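Local coordinates for protein aminoglycoside N(6')acetyltransferase (Legionella pneumophila subsp. pneumophila, PDB 3F5B) that probably transfers an acyl group, most likely acetyl, to an aminoglycoside amine, at residues D59-D71 with P75-S87. Residues are numbered along the deposited sequence; the frame is centred on the assembly and turned at random.
Sequences DGKPWATHWIAYD and PFAYLITSEIEKS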
loop_
_atom_site.group_PDB
_atom_site.type_symbol
_atom_site.label_atom_id
_atom_site.label_comp_id
_atom_site.label_asym_id
_atom_site.label_seq_id
_atom_site.Cartn_x
_atom_site.Cartn_y
_atom_site.Cartn_z
ATOM N N ASP A 59 -20.616 -3.573 -4.537
ATOM C CA ASP A 59 -20.911 -3.153 -5.923
ATOM C C ASP A 59 -21.322 -1.676 -5.967
ATOM O O ASP A 59 -22.326 -1.308 -6.595
ATOM C CB ASP A 59 -22.003 -4.066 -6.551
ATOM C CG ASP A 59 -22.308 -3.722 -8.031
ATOM O OD1 ASP A 59 -21.386 -3.332 -8.798
ATOM O OD2 ASP A 59 -23.481 -3.849 -8.426
ATOM N N GLY A 60 -20.571 -0.837 -5.264
ATOM C CA GLY A 60 -20.827 0.592 -5.249
ATOM C C GLY A 60 -19.989 1.312 -6.286
ATOM O O GLY A 60 -19.853 0.853 -7.417
ATOM N N LYS A 61 -19.446 2.459 -5.906
ATOM C CA LYS A 61 -18.582 3.240 -6.797
ATOM C C LYS A 61 -17.317 3.511 -6.046
ATOM O O LYS A 61 -17.043 4.646 -5.670
ATOM C CB LYS A 61 -19.238 4.570 -7.178
ATOM C CG LYS A 61 -20.590 4.421 -7.794
ATOM C CD LYS A 61 -21.273 5.786 -7.916
ATOM C CE LYS A 61 -22.687 5.654 -8.434
ATOM N NZ LYS A 61 -22.701 4.904 -9.727
ATOM N N PRO A 62 -16.521 2.462 -5.814
ATOM C CA PRO A 62 -15.316 2.683 -5.004
ATOM C C PRO A 62 -14.307 3.562 -5.755
ATOM O O PRO A 62 -14.284 3.549 -6.979
ATOM C CB PRO A 62 -14.783 1.260 -4.782
ATOM C CG PRO A 62 -15.325 0.455 -5.939
ATOM C CD PRO A 62 -16.670 1.060 -6.260
ATOM N N TRP A 63 -13.503 4.327 -5.035
ATOM C CA TRP A 63 -12.415 5.102 -5.635
ATOM C C TRP A 63 -11.144 4.260 -5.819
ATOM O O TRP A 63 -10.323 4.550 -6.690
ATOM C CB TRP A 63 -12.099 6.343 -4.794
ATOM C CG TRP A 63 -13.268 7.316 -4.737
ATOM C CD1 TRP A 63 -14.144 7.608 -5.764
ATOM C CD2 TRP A 63 -13.689 8.116 -3.621
ATOM N NE1 TRP A 63 -15.071 8.532 -5.347
ATOM C CE2 TRP A 63 -14.820 8.861 -4.041
ATOM C CE3 TRP A 63 -13.220 8.279 -2.308
ATOM C CZ2 TRP A 63 -15.492 9.748 -3.195
ATOM C CZ3 TRP A 63 -13.888 9.173 -1.468
ATOM C CH2 TRP A 63 -15.015 9.889 -1.914
ATOM N N ALA A 64 -10.976 3.235 -4.997
ATOM C CA ALA A 64 -9.728 2.456 -4.984
ATOM C C ALA A 64 -10.004 0.950 -5.040
ATOM O O ALA A 64 -11.149 0.538 -4.953
ATOM C CB ALA A 64 -8.913 2.831 -3.738
ATOM N N THR A 65 -8.959 0.152 -5.247
ATOM C CA THR A 65 -9.021 -1.317 -5.143
ATOM C C THR A 65 -8.511 -1.706 -3.758
ATOM O O THR A 65 -7.584 -1.072 -3.220
ATOM C CB THR A 65 -8.142 -1.982 -6.221
ATOM O OG1 THR A 65 -8.592 -1.544 -7.501
ATOM C CG2 THR A 65 -8.261 -3.468 -6.202
ATOM N N HIS A 66 -9.177 -2.676 -3.153
ATOM C CA HIS A 66 -8.880 -3.069 -1.769
ATOM C C HIS A 66 -8.382 -4.515 -1.789
ATOM O O HIS A 66 -9.026 -5.380 -2.406
ATOM C CB HIS A 66 -10.125 -2.904 -0.908
ATOM C CG HIS A 66 -10.549 -1.468 -0.766
ATOM N ND1 HIS A 66 -10.314 -0.736 0.377
ATOM C CD2 HIS A 66 -11.112 -0.613 -1.653
ATOM C CE1 HIS A 66 -10.758 0.502 0.200
ATOM N NE2 HIS A 66 -11.243 0.601 -1.024
ATOM N N TRP A 67 -7.240 -4.738 -1.145
ATOM C CA TRP A 67 -6.516 -5.998 -1.198
ATOM C C TRP A 67 -6.216 -6.530 0.197
ATOM O O TRP A 67 -6.183 -5.773 1.203
ATOM C CB TRP A 67 -5.142 -5.836 -1.893
ATOM C CG TRP A 67 -5.141 -5.216 -3.238
ATOM C CD1 TRP A 67 -5.158 -3.875 -3.532
ATOM C CD2 TRP A 67 -5.086 -5.902 -4.481
ATOM N NE1 TRP A 67 -5.089 -3.686 -4.912
ATOM C CE2 TRP A 67 -5.052 -4.918 -5.509
ATOM C CE3 TRP A 67 -5.048 -7.264 -4.841
ATOM C CZ2 TRP A 67 -5.007 -5.255 -6.870
ATOM C CZ3 TRP A 67 -4.973 -7.590 -6.195
ATOM C CH2 TRP A 67 -4.949 -6.593 -7.192
ATOM N N ILE A 68 -5.953 -7.840 0.234
ATOM C CA ILE A 68 -5.524 -8.535 1.452
ATOM C C ILE A 68 -4.282 -9.377 1.086
ATOM O O ILE A 68 -4.242 -9.993 0.015
ATOM C CB ILE A 68 -6.710 -9.355 2.100
ATOM C CG1 ILE A 68 -6.321 -10.033 3.437
ATOM C CG2 ILE A 68 -7.338 -10.383 1.138
ATOM C CD1 ILE A 68 -7.600 -10.383 4.272
ATOM N N ALA A 69 -3.282 -9.381 1.964
ATOM C CA ALA A 69 -2.055 -10.186 1.774
ATOM C C ALA A 69 -2.124 -11.391 2.679
ATOM O O ALA A 69 -2.507 -11.253 3.858
ATOM C CB ALA A 69 -0.830 -9.356 2.133
ATOM N N TYR A 70 -1.708 -12.551 2.154
ATOM C CA TYR A 70 -1.720 -13.812 2.881
ATOM C C TYR A 70 -0.305 -14.381 2.994
ATOM O O TYR A 70 0.485 -14.248 2.064
ATOM C CB TYR A 70 -2.576 -14.851 2.139
ATOM C CG TYR A 70 -4.043 -14.700 2.425
ATOM C CD1 TYR A 70 -4.805 -13.714 1.782
ATOM C CD2 TYR A 70 -4.661 -15.510 3.364
ATOM C CE1 TYR A 70 -6.173 -13.561 2.065
ATOM C CE2 TYR A 70 -6.012 -15.369 3.658
ATOM C CZ TYR A 70 -6.755 -14.394 3.003
ATOM O OH TYR A 70 -8.091 -14.284 3.315
ATOM N N ASP A 71 -0.019 -15.014 4.133
ATOM C CA ASP A 71 1.177 -15.827 4.295
ATOM C C ASP A 71 0.614 -17.248 4.449
ATOM O O ASP A 71 0.123 -17.608 5.517
ATOM C CB ASP A 71 1.928 -15.375 5.544
ATOM C CG ASP A 71 3.167 -16.205 5.820
ATOM O OD1 ASP A 71 3.781 -16.735 4.856
ATOM O OD2 ASP A 71 3.520 -16.307 7.007
ATOM N N PRO A 75 -4.011 -14.426 6.738
ATOM C CA PRO A 75 -4.102 -13.026 6.291
ATOM C C PRO A 75 -3.419 -12.095 7.300
ATOM O O PRO A 75 -3.511 -12.324 8.504
ATOM C CB PRO A 75 -5.621 -12.782 6.225
ATOM C CG PRO A 75 -6.181 -13.692 7.393
ATOM C CD PRO A 75 -5.255 -14.916 7.379
ATOM N N PHE A 76 -2.710 -11.073 6.834
ATOM C CA PHE A 76 -1.893 -10.280 7.755
ATOM C C PHE A 76 -1.774 -8.803 7.385
ATOM O O PHE A 76 -1.296 -8.018 8.206
ATOM C CB PHE A 76 -0.487 -10.905 7.943
ATOM C CG PHE A 76 0.434 -10.720 6.745
ATOM C CD1 PHE A 76 1.254 -9.613 6.650
ATOM C CD2 PHE A 76 0.459 -11.655 5.714
ATOM C CE1 PHE A 76 2.107 -9.408 5.533
ATOM C CE2 PHE A 76 1.300 -11.482 4.592
ATOM C CZ PHE A 76 2.109 -10.348 4.492
ATOM N N ALA A 77 -2.163 -8.419 6.155
ATOM C CA ALA A 77 -2.064 -7.015 5.755
ATOM C C ALA A 77 -3.219 -6.602 4.873
ATOM O O ALA A 77 -3.859 -7.442 4.225
ATOM C CB ALA A 77 -0.710 -6.743 5.006
ATOM N N TYR A 78 -3.432 -5.294 4.808
ATOM C CA TYR A 78 -4.506 -4.697 4.029
ATOM C C TYR A 78 -3.867 -3.582 3.192
ATOM O O TYR A 78 -3.101 -2.765 3.711
ATOM C CB TYR A 78 -5.561 -4.151 4.980
ATOM C CG TYR A 78 -6.637 -3.216 4.420
ATOM C CD1 TYR A 78 -7.407 -3.573 3.316
ATOM C CD2 TYR A 78 -6.931 -1.999 5.066
ATOM C CE1 TYR A 78 -8.425 -2.701 2.814
ATOM C CE2 TYR A 78 -7.961 -1.135 4.590
ATOM C CZ TYR A 78 -8.688 -1.498 3.467
ATOM O OH TYR A 78 -9.678 -0.662 2.989
ATOM N N LEU A 79 -4.155 -3.607 1.891
ATOM C CA LEU A 79 -3.549 -2.676 0.939
ATOM C C LEU A 79 -4.656 -2.065 0.095
ATOM O O LEU A 79 -5.710 -2.697 -0.176
ATOM C CB LEU A 79 -2.474 -3.348 0.057
ATOM C CG LEU A 79 -1.434 -4.281 0.716
ATOM C CD1 LEU A 79 -2.005 -5.718 0.906
ATOM C CD2 LEU A 79 -0.130 -4.359 -0.090
ATOM N N ILE A 80 -4.404 -0.830 -0.321
ATOM C CA ILE A 80 -5.355 -0.010 -1.067
ATOM C C ILE A 80 -4.588 0.633 -2.228
ATOM O O ILE A 80 -3.554 1.272 -2.005
ATOM C CB ILE A 80 -5.964 1.108 -0.191
ATOM C CG1 ILE A 80 -6.588 0.529 1.103
ATOM C CG2 ILE A 80 -7.046 1.936 -1.015
ATOM C CD1 ILE A 80 -7.237 1.593 2.040
ATOM N N THR A 81 -5.053 0.413 -3.461
ATOM C CA THR A 81 -4.392 0.998 -4.628
ATOM C C THR A 81 -5.369 1.826 -5.470
ATOM O O THR A 81 -6.548 1.503 -5.563
ATOM C CB THR A 81 -3.728 -0.071 -5.521
ATOM O OG1 THR A 81 -4.721 -0.976 -6.011
ATOM C CG2 THR A 81 -2.669 -0.903 -4.704
ATOM N N SER A 82 -4.870 2.881 -6.099
ATOM C CA SER A 82 -5.669 3.560 -7.099
ATOM C C SER A 82 -4.772 4.053 -8.190
ATOM O O SER A 82 -3.600 4.396 -7.949
ATOM C CB SER A 82 -6.432 4.718 -6.486
ATOM O OG SER A 82 -5.541 5.588 -5.806
ATOM N N GLU A 83 -5.328 4.101 -9.395
ATOM C CA GLU A 83 -4.540 4.432 -10.570
ATOM C C GLU A 83 -4.620 5.898 -10.912
ATOM O O GLU A 83 -5.607 6.582 -10.627
ATOM C CB GLU A 83 -4.922 3.567 -11.774
ATOM C CG GLU A 83 -6.370 3.694 -12.208
ATOM C CD GLU A 83 -6.954 2.404 -12.814
ATOM O OE1 GLU A 83 -8.159 2.428 -13.165
ATOM O OE2 GLU A 83 -6.235 1.373 -12.921
ATOM N N ILE A 84 -3.536 6.371 -11.504
ATOM C CA ILE A 84 -3.423 7.739 -11.971
ATOM C C ILE A 84 -3.280 7.638 -13.473
ATOM O O ILE A 84 -2.488 6.836 -13.966
ATOM C CB ILE A 84 -2.185 8.419 -11.334
ATOM C CG1 ILE A 84 -2.393 8.543 -9.819
ATOM C CG2 ILE A 84 -1.882 9.772 -11.985
ATOM C CD1 ILE A 84 -1.145 8.361 -9.033
ATOM N N GLU A 85 -4.064 8.430 -14.195
ATOM C CA GLU A 85 -4.022 8.413 -15.652
ATOM C C GLU A 85 -2.722 8.994 -16.199
ATOM O O GLU A 85 -2.100 9.861 -15.568
ATOM C CB GLU A 85 -5.228 9.145 -16.265
ATOM C CG GLU A 85 -5.504 10.541 -15.713
ATOM C CD GLU A 85 -6.534 10.532 -14.596
ATOM O OE1 GLU A 85 -6.242 9.977 -13.508
ATOM O OE2 GLU A 85 -7.640 11.083 -14.813
ATOM N N LYS A 86 -2.325 8.488 -17.371
ATOM C CA LYS A 86 -1.240 9.050 -18.166
ATOM C C LYS A 86 -1.462 10.543 -18.263
ATOM O O LYS A 86 -2.596 10.970 -18.483
ATOM C CB LYS A 86 -1.255 8.460 -19.580
ATOM C CG LYS A 86 -1.359 6.938 -19.641
ATOM C CD LYS A 86 -0.776 6.405 -20.935
ATOM C CE LYS A 86 -0.240 4.998 -20.750
ATOM N NZ LYS A 86 0.687 4.632 -21.847
ATOM N N SER A 87 -0.399 11.330 -18.072
ATOM C CA SER A 87 -0.448 12.803 -18.199
ATOM C C SER A 87 0.766 13.480 -17.571
ATOM O O SER A 87 1.862 12.926 -17.592
ATOM C CB SER A 87 -1.753 13.385 -17.610
ATOM O OG SER A 87 -2.124 12.744 -16.400
HETATM O O HOH W 1 -8.545 3.536 -8.723
#
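Trp67 and Thr81 meet on one face of a two-stranded antiparallel ladder, where Trp67 NE1 donates to Thr81 OG1 at 2.9 Å. The bond is nearly straight, and the hydroxyl oxygen lies in the indole plane, at the ring edge. Thr81 OG1 sits between its own backbone N and carbonyl carbon (chi1 61°), which turns it toward the indole. Thr65 CG2 lies over one indole face, near the rim. Farther along this face, Ala69 CB touches Ala77 CB at 3.9 Å and Leu79 CD1 at 4.0 Å.

The other face carries His66, Ile68, Tyr70, Pro75, Tyr78 and Ile80. His66 ND1 and Tyr78 OH share a 2.7 Å hydrogen bond. Their rings meet rim to rim, with planes only 23° apart. Tyr78 CG is anti to its backbone N (chi1 167°), and the phenol runs alongside the imidazole. His66 NE2 bonds to Asp52, so both ring nitrogens have partners. Pro75 CB sits over the Tyr70 ring, 3.9 Å from its centroid, and also touches Ile68 CD1.

Paired backbone bonds join Thr65 to Thr81 and Trp67 to Leu79. Ala69 N donates to Ala77 O, but Ala69 O receives Phe76 N at 3.0 Å. This one-residue shift is a beta bulge. Beside it, the Phe76 ring has Ala69 CB over one face. Near the other end, a water donates to Trp63 O and weakly accepts from Glu83 N.

Helix 109-123 packs on the Trp67 and Thr81 face, and helix 43-57 on the His66 and Tyr78 face. Strands 15-19 and 94-101 flank the pair. The arrangement is a bulged beta hairpin within the mixed, helix-covered sheet of the GNAT fold.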